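Local coordinates for uncharacterized protein (Bacteroides ovatus CL02T12C04, PDB 6PTM), which probably acts as an exo-carrageenase of glycoside hydrolase family 42, hydrolysing glycosidic bonds at the ends of sulfated carrageenan chains, at residues D369-W374 with S407-E412; W374-K379 with T415-I420; Y719-V724 with V733-A738; K743-V748 with S754-V759. All coordinates share one frame; numbering follows the deposited sequence.

Contact 1 of 4, residues D369-W374 with S407-E412; sequences DRVTEW and SGIDLE. With EDO (1,2-ethanediol), chain C.
Val371 presses its branched carbon onto the peptide carbonyl of Gly408: its CB lies 3.1 Å from Gly408 O, and both methyls flank the same oxygen. With CG1 anti to the backbone N (chi1 166°), that methyl also reaches past the carbonyl to Ile409, where Val371 CG1 and Ile409 CD1 meet at 4.1 Å. Gly408 has no side chain, and its backbone can therefore come close to the helix.

Beside this apolar patch no direct hydrogen bond joins the segments, and two waters do the work. One donates to Asp369 OD1 (2.7 Å) and to Asp410 OD2, and lies 2.8 Å from Thr372 OG1. The other donates to Thr372 OG1 and, at 2.7 Å, to Gly408 O, and accepts from the backbone N of Asp410 at 2.9 Å. Thr372 OG1 also bonds to the backbone oxygen of Met368 one turn back. The carboxylates of Asp369 and Asp410 stay apart, with OD1 of Asp369 4.5 Å from OD2 of Asp410. Their like charges are probably eased by the shared water and by Lys570, which forms a salt bridge with Asp410. An ethanediol, probably from the crystallisation liquor, donates a hydrogen bond from O1 to Asp369 OD1 and also bonds to Lys570.

Asp410 OD1 accepts from the backbone N of Ala413, making Asp410 the N-cap of helix 411-417, just after the ST turn of Ser407. The contact thus joins helix 358-385 to the capped start of helix 411-417, both probably among the helices surrounding the (beta/alpha)8 barrel of GH42 enzymes.

Contact 2 of 4, residues W374-K379 with T415-I420; sequences WFSFLK and TRNSEI
Lys379 makes the one direct hydrogen bond here, its NZ donating to Asn417 O at 2.9 Å. The ammonium arrives in the plane of that carbonyl and on a lone pair, with a C=O...N angle of 136°. The side chain leaves the helix with CG anti to the backbone N and then bends at chi3 (55°), a turn that brings the amine round to the Asn417 backbone. On the way the methylene CD lies 3.6 Å from Glu419 OE2, as the two side chains cross. Lys379 NZ itself remains 4.1 Å from OE2, too far for a salt bridge though near enough for some electrostatic attraction. The second junction is wetter: a water accepts from Asn417 ND2 at 2.9 Å and lies 3.2 Å from Ser376 OG, linking two groups that are themselves 3.7 Å apart.

Further out, several partners set these groups in place. Ser376 OG bonds to the backbone oxygen of Thr372, one turn earlier on the same helix. Glu419 finds its strongest partner in the backbone N of Thr391, which holds OE1, whereas Arg383 offers OE2 just a long, weak ion pair. Lys464 takes the carbonyls of Thr415, Arg416 and Ser418, so a second lysine gathers backbone oxygens close to the one that Lys379 uses.

Ile420 then pairs through its backbone with Thr391, carrying the chain into strand 421-423 alongside strand 391-394. The contact therefore sits where helix 358-385 meets the link from helix 411-417 to strand 421-423, an alpha-to-beta connection consistent with a (beta/alpha)8 barrel.

Contact 3 of 4, residues Y719-V724 with V733-A738; sequences YIVNIV and VSMSAA
Ile723 and Val733 reach toward each other tip to tip between two strands of facing sheets, Ile723 CD1 meeting Val733 CG2 at 3.9 Å. Ile723 is extended for this: CG1 stands anti to the carbonyl carbon and chi2 is 174°, which carries CD1 out to the far strand. In Val733 the methyl that answers is CG2: a chi1 of -69° sets CG1 anti to the carbonyl carbon and leaves CG2 between the backbone N and that carbon.

Two residues along, Val721 CG1 comes within 4.3 Å of Met735 SD. The thioether sulfur does the touching here, brought up by a nearly straight run of chi2 (-173°).

The strands lie in different sheets, 718-725 in a four-stranded and 731-737 in a three-stranded one, with CA atoms 9.8 Å apart between Val721 and Met735. Ile696 of strand 694-700 packs on Val721, Val733 and Met735, and Leu760 adds to the cover over Ile723 and Val733.

All four side chains are buried and no hydrogen bond crosses between the segments. Cohesion probably comes mainly from dispersion and the exclusion of water, as in the core of a beta sandwich, with backbone polar groups such as those of Val721 and Ile723 satisfied within their own sheet.

Contact 4 of 4, residues K743-V748 with S754-V759; sequences KSVSEV and SATKIV
This is a surface contact between a strand and an incoming connection, at the rim where the chain passes from one sheet of the C-terminal beta domain to the other. Strand 742-747 is an edge strand of the four-stranded sheet, and 757-760 is an outer strand of the three-stranded one; residues 754-756 lead into it. The touching parts run 139° apart, so they are only roughly antiparallel, and a single backbone bond joins them. Ser754 N donates to Val745 O at 2.8 Å, almost straight (170° at the hydrogen), yet it approaches 43° out of the carbonyl plane and not on a lone pair.

Val745 carries the apolar side. Its CG1, anti to the backbone N, lies 3.8 Å from Ser754 CB and also against the carbonyl oxygen of Ala755. The other methyl, CG2, meets Thr756 CG2 at 3.9 Å, with the two side chains crossing at about a right angle. Met735 packs on Val745 as well, tying this residue to the interior between the sheets.

Water fills in where the backbones diverge: one molecule accepts from Val745 N and donates to Ser754 O, both at 3.0 Å. Another donates to Glu747 OE2 at 2.9 Å and lies close to Ser754 OG, at a separation short enough to be doubtful. The other oxygen of Glu747, OE1, is bonded to Thr750 OG1 in the intervening turn.

Chemically the contact is mixed: one direct backbone bond and the methyls of Val745 packed on Ser754 and Thr756 join the segments, while water extends the polar link between backbones too divergent for regular strand pairing.

The four contacts form two pairs on opposite sides of the chain's centre. Contacts 1 and 2 share Trp374 and follow one another along helix 358-385 and helix 411-417, their centres 10 Å apart; Thr372 CG2 packs 3.4 Å from Asn417 ND2 between them. Their segments alternate along the chain, all within its beta-galactosidase-like part. Contacts 3 and 4 come later, in series, with centres 8 Å apart; strands 731-737 and 757-760 are sheet neighbours, and Val733 N probably bonds to Ile758 O. About 39 to 47 Å separates the centres of the two pairs, one pair lying in the probable barrel domain, the other in the C-terminal beta domain.

Contact 1 of 4, residues D369-W374 with S407-E412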
loop_
_atom_site.group_PDB
_atom_site.type_symbol
_atom_site.label_atom_id
_atom_site.label_comp_id
_atom_site.label_asym_id
_atom_site.label_seq_id
_atom_site.Cartn_x
_atom_site.Cartn_y
_atom_site.Cartn_z
ATOM N N ASP A 369 14.640 -1.126 -15.804
ATOM C CA ASP A 369 15.627 -2.221 -15.640
ATOM C C ASP A 369 16.830 -1.717 -14.841
ATOM O O ASP A 369 17.278 -2.469 -13.991
ATOM C CB ASP A 369 15.971 -2.875 -16.983
ATOM C CG ASP A 369 14.796 -3.649 -17.576
ATOM O OD1 ASP A 369 13.754 -3.757 -16.882
ATOM O OD2 ASP A 369 14.920 -4.147 -18.718
ATOM N N ARG A 370 17.325 -0.501 -15.053
ATOM C CA ARG A 370 18.542 -0.080 -14.317
ATOM C C ARG A 370 18.155 0.257 -12.880
ATOM O O ARG A 370 19.012 0.184 -11.987
ATOM C CB ARG A 370 19.260 1.105 -14.963
ATOM C CG ARG A 370 18.434 2.379 -15.040
ATOM C CD ARG A 370 19.205 3.562 -14.559
ATOM N NE ARG A 370 18.370 4.757 -14.610
ATOM C CZ ARG A 370 18.784 5.973 -14.258
ATOM N NH1 ARG A 370 17.937 6.988 -14.337
ATOM N NH2 ARG A 370 20.041 6.177 -13.875
ATOM N N VAL A 371 16.913 0.688 -12.671
ATOM C CA VAL A 371 16.466 0.976 -11.285
ATOM C C VAL A 371 16.310 -0.351 -10.552
ATOM O O VAL A 371 16.771 -0.455 -9.417
ATOM C CB VAL A 371 15.183 1.834 -11.266
ATOM C CG1 VAL A 371 14.551 1.837 -9.886
ATOM C CG2 VAL A 371 15.499 3.248 -11.749
ATOM N N THR A 372 15.652 -1.339 -11.184
ATOM C CA THR A 372 15.555 -2.700 -10.613
ATOM C C THR A 372 16.968 -3.204 -10.239
ATOM O O THR A 372 17.155 -3.739 -9.102
ATOM C CB THR A 372 14.823 -3.633 -11.585
ATOM O OG1 THR A 372 13.501 -3.154 -11.855
ATOM C CG2 THR A 372 14.815 -5.047 -11.072
ATOM N N GLU A 373 17.928 -3.079 -11.151
ATOM C CA GLU A 373 19.333 -3.548 -10.915
ATOM C C GLU A 373 19.938 -2.816 -9.696
ATOM O O GLU A 373 20.620 -3.457 -8.852
ATOM C CB GLU A 373 20.156 -3.391 -12.193
ATOM C CG GLU A 373 21.580 -3.929 -12.067
ATOM C CD GLU A 373 22.567 -3.042 -11.329
ATOM O OE1 GLU A 373 22.479 -1.798 -11.458
ATOM O OE2 GLU A 373 23.438 -3.604 -10.626
ATOM N N TRP A 374 19.662 -1.525 -9.557
ATOM C CA TRP A 374 20.190 -0.719 -8.440
ATOM C C TRP A 374 19.698 -1.314 -7.118
ATOM O O TRP A 374 20.504 -1.514 -6.198
ATOM C CB TRP A 374 19.784 0.743 -8.652
ATOM C CG TRP A 374 19.824 1.592 -7.418
ATOM C CD1 TRP A 374 18.767 2.138 -6.742
ATOM C CD2 TRP A 374 21.003 1.993 -6.719
ATOM N NE1 TRP A 374 19.213 2.871 -5.681
ATOM C CE2 TRP A 374 20.576 2.779 -5.625
ATOM C CE3 TRP A 374 22.371 1.772 -6.921
ATOM C CZ2 TRP A 374 21.483 3.365 -4.750
ATOM C CZ3 TRP A 374 23.263 2.367 -6.061
ATOM C CH2 TRP A 374 22.819 3.130 -4.980
ATOM N N SER A 407 9.126 6.764 -14.421
ATOM C CA SER A 407 9.765 6.842 -13.082
ATOM C C SER A 407 10.908 5.824 -12.938
ATOM O O SER A 407 11.656 5.953 -11.971
ATOM C CB SER A 407 8.758 6.590 -11.981
ATOM O OG SER A 407 8.243 5.275 -12.107
ATOM N N GLY A 408 10.954 4.790 -13.776
ATOM C CA GLY A 408 11.906 3.668 -13.636
ATOM C C GLY A 408 11.427 2.666 -12.585
ATOM O O GLY A 408 12.183 1.741 -12.208
ATOM N N ILE A 409 10.194 2.843 -12.112
ATOM C CA ILE A 409 9.583 1.947 -11.108
ATOM C C ILE A 409 8.764 0.880 -11.827
ATOM O O ILE A 409 7.664 1.197 -12.399
ATOM C CB ILE A 409 8.753 2.761 -10.100
ATOM C CG1 ILE A 409 9.650 3.752 -9.360
ATOM C CG2 ILE A 409 8.008 1.842 -9.151
ATOM C CD1 ILE A 409 10.881 3.153 -8.677
ATOM N N ASP A 410 9.265 -0.344 -11.723
ATOM C CA ASP A 410 8.648 -1.581 -12.254
ATOM C C ASP A 410 8.041 -2.301 -11.048
ATOM O O ASP A 410 8.778 -2.992 -10.354
ATOM C CB ASP A 410 9.691 -2.397 -13.018
ATOM C CG ASP A 410 9.209 -3.713 -13.628
ATOM O OD1 ASP A 410 8.112 -4.205 -13.243
ATOM O OD2 ASP A 410 9.941 -4.254 -14.470
ATOM N N LEU A 411 6.773 -2.060 -10.747
ATOM C CA LEU A 411 6.167 -2.557 -9.483
ATOM C C LEU A 411 6.277 -4.089 -9.439
ATOM O O LEU A 411 6.475 -4.669 -8.347
ATOM C CB LEU A 411 4.700 -2.099 -9.380
ATOM C CG LEU A 411 3.984 -2.460 -8.081
ATOM C CD1 LEU A 411 4.780 -2.031 -6.872
ATOM C CD2 LEU A 411 2.597 -1.836 -8.021
ATOM N N GLU A 412 6.079 -4.763 -10.565
ATOM C CA GLU A 412 6.147 -6.238 -10.577
ATOM C C GLU A 412 7.558 -6.665 -10.167
ATOM O O GLU A 412 7.689 -7.490 -9.261
ATOM C CB GLU A 412 5.884 -6.821 -11.957
ATOM C CG GLU A 412 6.134 -8.307 -11.978
ATOM C CD GLU A 412 5.593 -9.015 -13.214
ATOM O OE1 GLU A 412 5.627 -8.359 -14.269
ATOM O OE2 GLU A 412 5.168 -10.203 -13.139
HETATM C C1 EDO C . 11.142 -3.011 -18.910
HETATM O O1 EDO C . 11.419 -4.211 -18.249
HETATM C C2 EDO C . 10.125 -3.248 -19.981
HETATM O O2 EDO C . 10.616 -3.952 -21.102
HETATM O O HOH W 1 12.723 -3.927 -14.385
HETATM O O HOH W 2 12.068 -0.771 -11.127
#

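Contact 2 of 4, residues W374-K379 with T415-I420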
loop_
_atom_site.group_PDB
_atom_site.type_symbol
_atom_site.label_atom_id
_atom_site.label_comp_id
_atom_site.label_asym_id
_atom_site.label_seq_id
_atom_site.Cartn_x
_atom_site.Cartn_y
_atom_site.Cartn_z
ATOM N N TRP A 374 19.662 -1.525 -9.557
ATOM C CA TRP A 374 20.190 -0.719 -8.440
ATOM C C TRP A 374 19.698 -1.314 -7.118
ATOM O O TRP A 374 20.504 -1.514 -6.198
ATOM C CB TRP A 374 19.784 0.743 -8.652
ATOM C CG TRP A 374 19.824 1.592 -7.418
ATOM C CD1 TRP A 374 18.767 2.138 -6.742
ATOM C CD2 TRP A 374 21.003 1.993 -6.719
ATOM N NE1 TRP A 374 19.213 2.871 -5.681
ATOM C CE2 TRP A 374 20.576 2.779 -5.625
ATOM C CE3 TRP A 374 22.371 1.772 -6.921
ATOM C CZ2 TRP A 374 21.483 3.365 -4.750
ATOM C CZ3 TRP A 374 23.263 2.367 -6.061
ATOM C CH2 TRP A 374 22.819 3.130 -4.980
ATOM N N PHE A 375 18.402 -1.596 -7.027
ATOM C CA PHE A 375 17.789 -2.140 -5.796
ATOM C C PHE A 375 18.278 -3.569 -5.577
ATOM O O PHE A 375 18.440 -3.930 -4.379
ATOM C CB PHE A 375 16.268 -1.993 -5.837
ATOM C CG PHE A 375 15.834 -0.585 -5.561
ATOM C CD1 PHE A 375 16.160 0.026 -4.365
ATOM C CD2 PHE A 375 15.156 0.154 -6.513
ATOM C CE1 PHE A 375 15.775 1.327 -4.118
ATOM C CE2 PHE A 375 14.782 1.459 -6.263
ATOM C CZ PHE A 375 15.119 2.056 -5.082
ATOM N N SER A 376 18.531 -4.333 -6.642
ATOM C CA SER A 376 19.186 -5.653 -6.549
ATOM C C SER A 376 20.594 -5.508 -5.956
ATOM O O SER A 376 20.934 -6.311 -5.059
ATOM C CB SER A 376 19.205 -6.403 -7.875
ATOM O OG SER A 376 17.875 -6.755 -8.243
ATOM N N PHE A 377 21.389 -4.553 -6.438
ATOM C CA PHE A 377 22.741 -4.247 -5.890
ATOM C C PHE A 377 22.621 -3.954 -4.387
ATOM O O PHE A 377 23.315 -4.604 -3.606
ATOM C CB PHE A 377 23.416 -3.093 -6.644
ATOM C CG PHE A 377 24.578 -2.456 -5.922
ATOM C CD1 PHE A 377 25.816 -3.087 -5.864
ATOM C CD2 PHE A 377 24.423 -1.230 -5.284
ATOM C CE1 PHE A 377 26.866 -2.522 -5.151
ATOM C CE2 PHE A 377 25.474 -0.666 -4.570
ATOM C CZ PHE A 377 26.689 -1.319 -4.498
ATOM N N LEU A 378 21.745 -3.050 -3.954
ATOM C CA LEU A 378 21.657 -2.694 -2.502
ATOM C C LEU A 378 21.321 -3.939 -1.672
ATOM O O LEU A 378 21.986 -4.176 -0.655
ATOM C CB LEU A 378 20.600 -1.599 -2.289
ATOM C CG LEU A 378 20.986 -0.209 -2.778
ATOM C CD1 LEU A 378 19.843 0.774 -2.534
ATOM C CD2 LEU A 378 22.299 0.300 -2.137
ATOM N N LYS A 379 20.314 -4.704 -2.091
ATOM C CA LYS A 379 19.899 -5.961 -1.433
ATOM C C LYS A 379 21.066 -6.955 -1.402
ATOM O O LYS A 379 21.320 -7.524 -0.300
ATOM C CB LYS A 379 18.691 -6.597 -2.126
ATOM C CG LYS A 379 18.351 -7.990 -1.615
ATOM C CD LYS A 379 17.197 -8.676 -2.308
ATOM C CE LYS A 379 17.369 -8.763 -3.807
ATOM N NZ LYS A 379 16.401 -9.722 -4.410
ATOM N N THR A 415 8.468 -5.744 -6.532
ATOM C CA THR A 415 7.663 -6.563 -5.589
ATOM C C THR A 415 8.240 -7.986 -5.523
ATOM O O THR A 415 8.516 -8.477 -4.400
ATOM C CB THR A 415 6.185 -6.539 -5.952
ATOM O OG1 THR A 415 5.746 -5.191 -5.748
ATOM C CG2 THR A 415 5.431 -7.517 -5.088
ATOM N N ARG A 416 8.511 -8.577 -6.675
ATOM C CA ARG A 416 9.078 -9.946 -6.782
ATOM C C ARG A 416 10.444 -9.988 -6.084
ATOM O O ARG A 416 10.707 -10.944 -5.344
ATOM C CB ARG A 416 9.179 -10.317 -8.260
ATOM C CG ARG A 416 9.925 -11.611 -8.541
ATOM C CD ARG A 416 10.249 -11.698 -10.025
ATOM N NE ARG A 416 11.347 -10.799 -10.311
ATOM C CZ ARG A 416 11.586 -10.236 -11.483
ATOM N NH1 ARG A 416 10.818 -10.508 -12.511
ATOM N NH2 ARG A 416 12.613 -9.422 -11.621
ATOM N N ASN A 417 11.259 -8.977 -6.328
ATOM C CA ASN A 417 12.649 -8.905 -5.805
ATOM C C ASN A 417 12.700 -8.645 -4.298
ATOM O O ASN A 417 13.801 -8.777 -3.717
ATOM C CB ASN A 417 13.487 -7.903 -6.585
ATOM C CG ASN A 417 13.731 -8.389 -7.995
ATOM O OD1 ASN A 417 13.335 -9.511 -8.317
ATOM N ND2 ASN A 417 14.329 -7.548 -8.830
ATOM N N SER A 418 11.574 -8.257 -3.712
ATOM C CA SER A 418 11.506 -7.898 -2.278
ATOM C C SER A 418 10.938 -9.047 -1.441
ATOM O O SER A 418 9.942 -9.627 -1.832
ATOM C CB SER A 418 10.654 -6.674 -2.104
ATOM O OG SER A 418 11.293 -5.516 -2.576
ATOM N N GLU A 419 11.580 -9.340 -0.317
ATOM C CA GLU A 419 11.109 -10.357 0.661
ATOM C C GLU A 419 9.809 -9.872 1.325
ATOM O O GLU A 419 9.024 -10.710 1.726
ATOM C CB GLU A 419 12.212 -10.718 1.654
ATOM C CG GLU A 419 13.416 -11.367 1.004
ATOM C CD GLU A 419 14.290 -10.490 0.118
ATOM O OE1 GLU A 419 14.376 -9.268 0.345
ATOM O OE2 GLU A 419 14.885 -11.047 -0.801
ATOM N N ILE A 420 9.677 -8.556 1.514
ATOM C CA ILE A 420 8.475 -7.906 2.117
ATOM C C ILE A 420 7.903 -6.944 1.059
ATOM O O ILE A 420 8.699 -6.294 0.414
ATOM C CB ILE A 420 8.851 -7.177 3.427
ATOM C CG1 ILE A 420 9.237 -8.131 4.562
ATOM C CG2 ILE A 420 7.767 -6.207 3.857
ATOM C CD1 ILE A 420 9.868 -7.456 5.747
HETATM O O HOH W 3 15.274 -5.187 -7.364
#

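Contact 3 of 4, residues Y719-V724 with V733-A738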
loop_
_atom_site.group_PDB
_atom_site.type_symbol
_atom_site.label_atom_id
_atom_site.label_comp_id
_atom_site.label_asym_id
_atom_site.label_seq_id
_atom_site.Cartn_x
_atom_site.Cartn_y
_atom_site.Cartn_z
ATOM N N TYR A 719 -20.851 -19.458 6.769
ATOM C CA TYR A 719 -20.030 -18.613 5.887
ATOM C C TYR A 719 -19.722 -17.313 6.629
ATOM O O TYR A 719 -20.562 -16.838 7.396
ATOM C CB TYR A 719 -20.734 -18.420 4.545
ATOM C CG TYR A 719 -20.906 -19.726 3.813
ATOM C CD1 TYR A 719 -19.879 -20.265 3.059
ATOM C CD2 TYR A 719 -22.051 -20.500 3.995
ATOM C CE1 TYR A 719 -20.012 -21.489 2.434
ATOM C CE2 TYR A 719 -22.193 -21.736 3.386
ATOM C CZ TYR A 719 -21.162 -22.238 2.622
ATOM O OH TYR A 719 -21.316 -23.443 2.021
ATOM N N ILE A 720 -18.548 -16.762 6.384
ATOM C CA ILE A 720 -18.139 -15.432 6.921
ATOM C C ILE A 720 -18.196 -14.461 5.755
ATOM O O ILE A 720 -17.575 -14.733 4.726
ATOM C CB ILE A 720 -16.763 -15.437 7.610
ATOM C CG1 ILE A 720 -16.623 -16.571 8.631
ATOM C CG2 ILE A 720 -16.510 -14.079 8.219
ATOM C CD1 ILE A 720 -17.658 -16.579 9.739
ATOM N N VAL A 721 -19.024 -13.443 5.880
ATOM C CA VAL A 721 -19.229 -12.455 4.780
ATOM C C VAL A 721 -18.561 -11.152 5.193
ATOM O O VAL A 721 -18.847 -10.671 6.298
ATOM C CB VAL A 721 -20.717 -12.234 4.495
ATOM C CG1 VAL A 721 -20.924 -11.190 3.410
ATOM C CG2 VAL A 721 -21.408 -13.549 4.148
ATOM N N ASN A 722 -17.694 -10.612 4.347
ATOM C CA ASN A 722 -17.003 -9.332 4.587
ATOM C C ASN A 722 -17.580 -8.314 3.603
ATOM O O ASN A 722 -17.613 -8.616 2.394
ATOM C CB ASN A 722 -15.504 -9.503 4.392
ATOM C CG ASN A 722 -14.772 -8.193 4.583
ATOM O OD1 ASN A 722 -14.619 -7.749 5.709
ATOM N ND2 ASN A 722 -14.438 -7.530 3.490
ATOM N N ILE A 723 -18.039 -7.160 4.087
ATOM C CA ILE A 723 -18.587 -6.099 3.192
ATOM C C ILE A 723 -17.985 -4.788 3.638
ATOM O O ILE A 723 -18.053 -4.508 4.853
ATOM C CB ILE A 723 -20.117 -6.014 3.210
ATOM C CG1 ILE A 723 -20.789 -7.375 3.103
ATOM C CG2 ILE A 723 -20.571 -5.079 2.111
ATOM C CD1 ILE A 723 -22.305 -7.293 3.273
ATOM N N VAL A 724 -17.418 -4.028 2.698
ATOM C CA VAL A 724 -17.020 -2.622 2.959
ATOM C C VAL A 724 -17.715 -1.744 1.922
ATOM O O VAL A 724 -17.566 -2.000 0.737
ATOM C CB VAL A 724 -15.494 -2.453 2.892
ATOM C CG1 VAL A 724 -15.091 -1.047 3.285
ATOM C CG2 VAL A 724 -14.793 -3.503 3.717
ATOM N N VAL A 733 -27.628 -3.746 1.130
ATOM C CA VAL A 733 -27.200 -5.076 0.617
ATOM C C VAL A 733 -28.334 -6.046 0.907
ATOM O O VAL A 733 -28.914 -5.996 1.979
ATOM C CB VAL A 733 -25.851 -5.593 1.157
ATOM C CG1 VAL A 733 -24.690 -4.763 0.633
ATOM C CG2 VAL A 733 -25.808 -5.670 2.662
ATOM N N SER A 734 -28.585 -6.941 -0.030
ATOM C CA SER A 734 -29.555 -8.026 0.138
ATOM C C SER A 734 -28.846 -9.365 -0.111
ATOM O O SER A 734 -28.217 -9.528 -1.181
ATOM C CB SER A 734 -30.736 -7.778 -0.784
ATOM O OG SER A 734 -31.569 -8.885 -0.643
ATOM N N MET A 735 -28.924 -10.288 0.837
ATOM C CA MET A 735 -28.152 -11.564 0.785
ATOM C C MET A 735 -29.098 -12.768 0.651
ATOM O O MET A 735 -30.167 -12.744 1.250
ATOM C CB MET A 735 -27.319 -11.735 2.057
ATOM C CG MET A 735 -26.305 -10.634 2.280
ATOM S SD MET A 735 -25.238 -11.062 3.690
ATOM C CE MET A 735 -26.483 -11.325 4.947
ATOM N N SER A 736 -28.710 -13.775 -0.119
ATOM C CA SER A 736 -29.419 -15.067 -0.216
ATOM C C SER A 736 -28.382 -16.171 -0.354
ATOM O O SER A 736 -27.244 -15.883 -0.775
ATOM C CB SER A 736 -30.392 -15.088 -1.367
ATOM O OG SER A 736 -29.674 -14.970 -2.589
ATOM N N ALA A 737 -28.758 -17.403 -0.033
ATOM C CA ALA A 737 -27.929 -18.599 -0.280
ATOM C C ALA A 737 -27.890 -18.880 -1.776
ATOM O O ALA A 737 -28.901 -18.761 -2.396
ATOM C CB ALA A 737 -28.500 -19.764 0.478
ATOM N N ALA A 738 -26.756 -19.288 -2.322
ATOM C CA ALA A 738 -26.653 -19.694 -3.737
ATOM C C ALA A 738 -27.418 -21.006 -3.891
ATOM O O ALA A 738 -28.095 -21.179 -4.919
ATOM C CB ALA A 738 -25.209 -19.853 -4.151
#

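Contact 4 of 4, residues K743-V748 with S754-V759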
loop_
_atom_site.group_PDB
_atom_site.type_symbol
_atom_site.label_atom_id
_atom_site.label_comp_id
_atom_site.label_asym_id
_atom_site.label_seq_id
_atom_site.Cartn_x
_atom_site.Cartn_y
_atom_site.Cartn_z
ATOM N N LYS A 743 -30.630 -19.485 7.244
ATOM C CA LYS A 743 -31.277 -19.736 8.567
ATOM C C LYS A 743 -31.087 -18.495 9.453
ATOM O O LYS A 743 -32.023 -18.083 10.097
ATOM C CB LYS A 743 -30.639 -20.998 9.175
ATOM C CG LYS A 743 -31.192 -21.522 10.489
ATOM C CD LYS A 743 -30.268 -22.509 11.222
ATOM N N SER A 744 -29.878 -17.926 9.522
ATOM C CA SER A 744 -29.539 -16.845 10.475
ATOM C C SER A 744 -28.324 -16.053 9.996
ATOM O O SER A 744 -27.483 -16.585 9.231
ATOM C CB SER A 744 -29.269 -17.373 11.841
ATOM O OG SER A 744 -28.111 -18.196 11.783
ATOM N N VAL A 745 -28.256 -14.820 10.486
ATOM C CA VAL A 745 -27.169 -13.845 10.222
ATOM C C VAL A 745 -26.834 -13.221 11.572
ATOM O O VAL A 745 -27.765 -12.790 12.254
ATOM C CB VAL A 745 -27.609 -12.802 9.185
ATOM C CG1 VAL A 745 -26.452 -11.889 8.813
ATOM C CG2 VAL A 745 -28.218 -13.442 7.944
ATOM N N SER A 746 -25.576 -13.279 11.983
ATOM C CA SER A 746 -25.070 -12.537 13.156
ATOM C C SER A 746 -23.790 -11.771 12.789
ATOM O O SER A 746 -23.116 -12.071 11.783
ATOM C CB SER A 746 -24.901 -13.470 14.344
ATOM O OG SER A 746 -23.897 -14.417 14.070
ATOM N N GLU A 747 -23.475 -10.805 13.626
ATOM C CA GLU A 747 -22.236 -9.999 13.600
ATOM C C GLU A 747 -21.124 -10.798 14.283
ATOM O O GLU A 747 -21.252 -11.120 15.467
ATOM C CB GLU A 747 -22.488 -8.682 14.326
ATOM C CG GLU A 747 -23.518 -7.818 13.615
ATOM C CD GLU A 747 -23.637 -6.414 14.166
ATOM O OE1 GLU A 747 -23.082 -6.182 15.218
ATOM O OE2 GLU A 747 -24.288 -5.581 13.528
ATOM N N VAL A 748 -20.040 -11.062 13.570
ATOM C CA VAL A 748 -18.890 -11.832 14.138
ATOM C C VAL A 748 -18.333 -11.092 15.360
ATOM O O VAL A 748 -18.124 -11.719 16.412
ATOM C CB VAL A 748 -17.822 -12.066 13.061
ATOM C CG1 VAL A 748 -16.517 -12.601 13.658
ATOM C CG2 VAL A 748 -18.377 -12.971 11.980
ATOM N N SER A 754 -28.243 -10.132 13.133
ATOM C CA SER A 754 -28.345 -9.190 11.991
ATOM C C SER A 754 -29.482 -9.667 11.099
ATOM O O SER A 754 -30.211 -10.541 11.523
ATOM C CB SER A 754 -27.037 -9.065 11.260
ATOM O OG SER A 754 -26.981 -7.849 10.532
ATOM N N ALA A 755 -29.555 -9.188 9.870
ATOM C CA ALA A 755 -30.654 -9.498 8.930
ATOM C C ALA A 755 -30.053 -9.835 7.565
ATOM O O ALA A 755 -28.838 -9.585 7.349
ATOM C CB ALA A 755 -31.587 -8.317 8.850
ATOM N N THR A 756 -30.868 -10.364 6.658
ATOM C CA THR A 756 -30.437 -10.652 5.263
ATOM C C THR A 756 -30.430 -9.354 4.443
ATOM O O THR A 756 -29.839 -9.369 3.333
ATOM C CB THR A 756 -31.294 -11.765 4.657
ATOM O OG1 THR A 756 -32.609 -11.223 4.594
ATOM C CG2 THR A 756 -31.248 -13.048 5.468
ATOM N N LYS A 757 -30.980 -8.258 4.981
ATOM C CA LYS A 757 -30.953 -6.922 4.321
ATOM C C LYS A 757 -30.389 -5.880 5.286
ATOM O O LYS A 757 -30.854 -5.801 6.411
ATOM C CB LYS A 757 -32.340 -6.506 3.842
ATOM C CG LYS A 757 -32.821 -7.298 2.645
ATOM C CD LYS A 757 -34.136 -6.796 2.007
ATOM C CE LYS A 757 -34.095 -5.327 1.660
ATOM N NZ LYS A 757 -35.261 -4.924 0.838
ATOM N N ILE A 758 -29.342 -5.186 4.872
ATOM C CA ILE A 758 -28.524 -4.309 5.752
ATOM C C ILE A 758 -28.225 -3.024 4.993
ATOM O O ILE A 758 -27.886 -3.086 3.813
ATOM C CB ILE A 758 -27.210 -5.004 6.179
ATOM C CG1 ILE A 758 -27.453 -6.334 6.888
ATOM C CG2 ILE A 758 -26.355 -4.064 7.040
ATOM C CD1 ILE A 758 -26.158 -7.148 7.088
ATOM N N VAL A 759 -28.274 -1.909 5.689
ATOM C CA VAL A 759 -27.841 -0.593 5.175
ATOM C C VAL A 759 -26.409 -0.366 5.629
ATOM O O VAL A 759 -26.148 -0.440 6.844
ATOM C CB VAL A 759 -28.786 0.504 5.681
ATOM C CG1 VAL A 759 -28.291 1.873 5.268
ATOM C CG2 VAL A 759 -30.205 0.264 5.187
HETATM O O HOH W 4 -30.730 -13.460 11.548
HETATM O O HOH W 5 -25.134 -6.157 10.867
#